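Local coordinates for RNA-binding protein, putative (Trypanosoma brucei, PDB 6E4O) that binds and remodels RNA through its RNA recognition motif, the domain present here, as part of a kinetoplastid RNA-editing protein, at residues 6-12 with 66-71. Residues are numbered along the deposited sequence.
Sequences VQVSGLS and ATLFLR
This is the pairing of the first and last long strands of an RNA recognition motif (RRM). Residues 6-12 and 66-71 run antiparallel, their end-to-end directions 163° apart. Strand 40-45 flanks 6-9 on its other edge. Ser9 and Phe69 form a hydrogen-bonded pair: Ser9 N to Phe69 O and Phe69 N to Ser9 O are both 2.9 Å. Val8 and Leu70 form the adjacent non-hydrogen-bonded pair, with CA atoms 4.8 Å apart. Arg71 N donates to Gln7 O at 3.0 Å. Pairing stops at Ser9 and Phe69; strand 66-70 is interrupted at Leu68.

Val6, Val8, Leu68 and Leu70 line the helix-facing side. Val8 is t and Leu70 is mt, which brings Val8 CG2 within 3.7 Å of Leu70 CD2. The Val6 CG1 methyl rests against the base of Leu70, 4.1 Å from Leu70 CB. Leu68, also mt, fits its CD2 against Leu11 CD2 at 3.6 Å. Leu11 and Leu68 both pack on Leu20 of helix 17-24.

Beyond Ser9 the chain turns at Gly10 (phi/psi 90/7). A CB there would clash with Thr67 O. The Ala66 methyl fills the hollow of this bend, with its CB 3.3 Å from Gly10 O and 3.9 Å from Ser12 CB. Ser12 OG hydrogen-bonds Thr15 and Glu14.

Gln7, Ser9 and Phe69 lie on the opposite face, the one that classically meets RNA in RRMs. Phe69 CB sits 4.5 Å from Ser9 CB; with chi1 t its ring stands up from the sheet, leaning toward Arg71 rather than over 6-9. Gln7 OE1 sits 3.5 Å from Arg71 CD. One water bridges these two side chains, 2.7 Å from Gln7 OE1 and 2.9 Å from Arg71 NH1.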
loop_
_atom_site.group_PDB
_atom_site.type_symbol
_atom_site.label_atom_id
_atom_site.label_comp_id
_atom_site.label_asym_id
_atom_site.label_seq_id
_atom_site.Cartn_x
_atom_site.Cartn_y
_atom_site.Cartn_z
ATOM N N VAL A 6 -5.783 3.766 -1.461
ATOM C CA VAL A 6 -4.553 4.353 -0.936
ATOM C C VAL A 6 -3.509 4.436 -2.049
ATOM O O VAL A 6 -3.275 3.460 -2.757
ATOM C CB VAL A 6 -3.983 3.521 0.246
ATOM C CG1 VAL A 6 -2.598 4.042 0.661
ATOM C CG2 VAL A 6 -4.949 3.533 1.436
ATOM N N GLN A 7 -2.874 5.598 -2.193
ATOM C CA GLN A 7 -1.802 5.757 -3.172
ATOM C C GLN A 7 -0.465 5.540 -2.490
ATOM O O GLN A 7 -0.158 6.190 -1.499
ATOM C CB GLN A 7 -1.846 7.149 -3.802
ATOM C CG GLN A 7 -3.182 7.442 -4.472
ATOM C CD GLN A 7 -3.342 8.905 -4.832
ATOM O OE1 GLN A 7 -2.358 9.628 -4.972
ATOM N NE2 GLN A 7 -4.594 9.352 -4.989
ATOM N N VAL A 8 0.322 4.627 -3.038
ATOM C CA VAL A 8 1.606 4.249 -2.442
ATOM C C VAL A 8 2.750 4.756 -3.313
ATOM O O VAL A 8 2.710 4.617 -4.534
ATOM C CB VAL A 8 1.703 2.725 -2.320
ATOM C CG1 VAL A 8 3.023 2.313 -1.625
ATOM C CG2 VAL A 8 0.512 2.194 -1.542
ATOM N N SER A 9 3.758 5.357 -2.685
ATOM C CA SER A 9 4.970 5.767 -3.389
ATOM C C SER A 9 6.183 5.277 -2.603
ATOM O O SER A 9 6.051 4.879 -1.449
ATOM C CB SER A 9 5.029 7.282 -3.549
ATOM O OG SER A 9 3.853 7.761 -4.187
ATOM N N GLY A 10 7.349 5.292 -3.239
ATOM C CA GLY A 10 8.594 4.917 -2.582
ATOM C C GLY A 10 8.979 3.452 -2.669
ATOM O O GLY A 10 9.954 3.036 -2.045
ATOM N N LEU A 11 8.243 2.662 -3.448
ATOM C CA LEU A 11 8.564 1.240 -3.564
ATOM C C LEU A 11 9.976 1.024 -4.100
ATOM O O LEU A 11 10.461 1.789 -4.931
ATOM C CB LEU A 11 7.577 0.531 -4.494
ATOM C CG LEU A 11 6.099 0.474 -4.120
ATOM C CD1 LEU A 11 5.314 0.004 -5.326
ATOM C CD2 LEU A 11 5.872 -0.448 -2.931
ATOM N N SER A 12 10.627 -0.041 -3.653
ATOM C CA SER A 12 11.904 -0.429 -4.243
ATOM C C SER A 12 11.697 -0.912 -5.679
ATOM O O SER A 12 10.602 -1.345 -6.051
ATOM C CB SER A 12 12.609 -1.498 -3.400
ATOM O OG SER A 12 12.274 -2.800 -3.838
ATOM N N ALA A 66 12.964 -0.217 1.358
ATOM C CA ALA A 66 12.516 1.100 0.913
ATOM C C ALA A 66 11.383 1.627 1.786
ATOM O O ALA A 66 10.453 0.890 2.109
ATOM C CB ALA A 66 12.056 1.032 -0.546
ATOM N N THR A 67 11.452 2.909 2.141
ATOM C CA THR A 67 10.426 3.544 2.963
ATOM C C THR A 67 9.256 3.982 2.102
ATOM O O THR A 67 9.440 4.699 1.115
ATOM C CB THR A 67 10.971 4.785 3.668
ATOM O OG1 THR A 67 12.051 4.398 4.520
ATOM C CG2 THR A 67 9.884 5.454 4.495
ATOM N N LEU A 68 8.053 3.570 2.485
ATOM C CA LEU A 68 6.863 3.874 1.688
ATOM C C LEU A 68 6.168 5.128 2.181
ATOM O O LEU A 68 6.128 5.394 3.380
ATOM C CB LEU A 68 5.874 2.711 1.738
ATOM C CG LEU A 68 6.387 1.317 1.382
ATOM C CD1 LEU A 68 5.245 0.337 1.463
ATOM C CD2 LEU A 68 7.025 1.299 0.008
ATOM N N PHE A 69 5.599 5.878 1.239
ATOM C CA PHE A 69 4.775 7.033 1.551
ATOM C C PHE A 69 3.353 6.689 1.120
ATOM O O PHE A 69 3.143 6.249 -0.012
ATOM C CB PHE A 69 5.286 8.267 0.804
ATOM C CG PHE A 69 4.440 9.493 1.000
ATOM C CD1 PHE A 69 4.799 10.458 1.925
ATOM C CD2 PHE A 69 3.285 9.682 0.254
ATOM C CE1 PHE A 69 4.024 11.596 2.111
ATOM C CE2 PHE A 69 2.505 10.820 0.437
ATOM C CZ PHE A 69 2.873 11.773 1.361
ATOM N N LEU A 70 2.389 6.879 2.023
ATOM C CA LEU A 70 0.985 6.542 1.755
ATOM C C LEU A 70 0.119 7.782 1.800
ATOM O O LEU A 70 0.289 8.625 2.677
ATOM C CB LEU A 70 0.467 5.584 2.821
ATOM C CG LEU A 70 1.307 4.330 3.058
ATOM C CD1 LEU A 70 0.627 3.475 4.107
ATOM C CD2 LEU A 70 1.466 3.579 1.758
ATOM N N ARG A 71 -0.839 7.874 0.883
ATOM C CA ARG A 71 -1.752 9.013 0.873
ATOM C C ARG A 71 -3.157 8.618 0.406
ATOM O O ARG A 71 -4.138 9.309 0.746
ATOM C CB ARG A 71 -1.165 10.153 0.015
ATOM C CG ARG A 71 -2.046 10.675 -1.093
ATOM C CD ARG A 71 -1.237 11.346 -2.192
ATOM N NE ARG A 71 -0.323 12.387 -1.726
ATOM C CZ ARG A 71 0.756 12.772 -2.408
ATOM N NH1 ARG A 71 1.051 12.181 -3.563
ATOM N NH2 ARG A 71 1.550 13.731 -1.940
HETATM O O HOH W 1 0.261 9.607 -4.558
#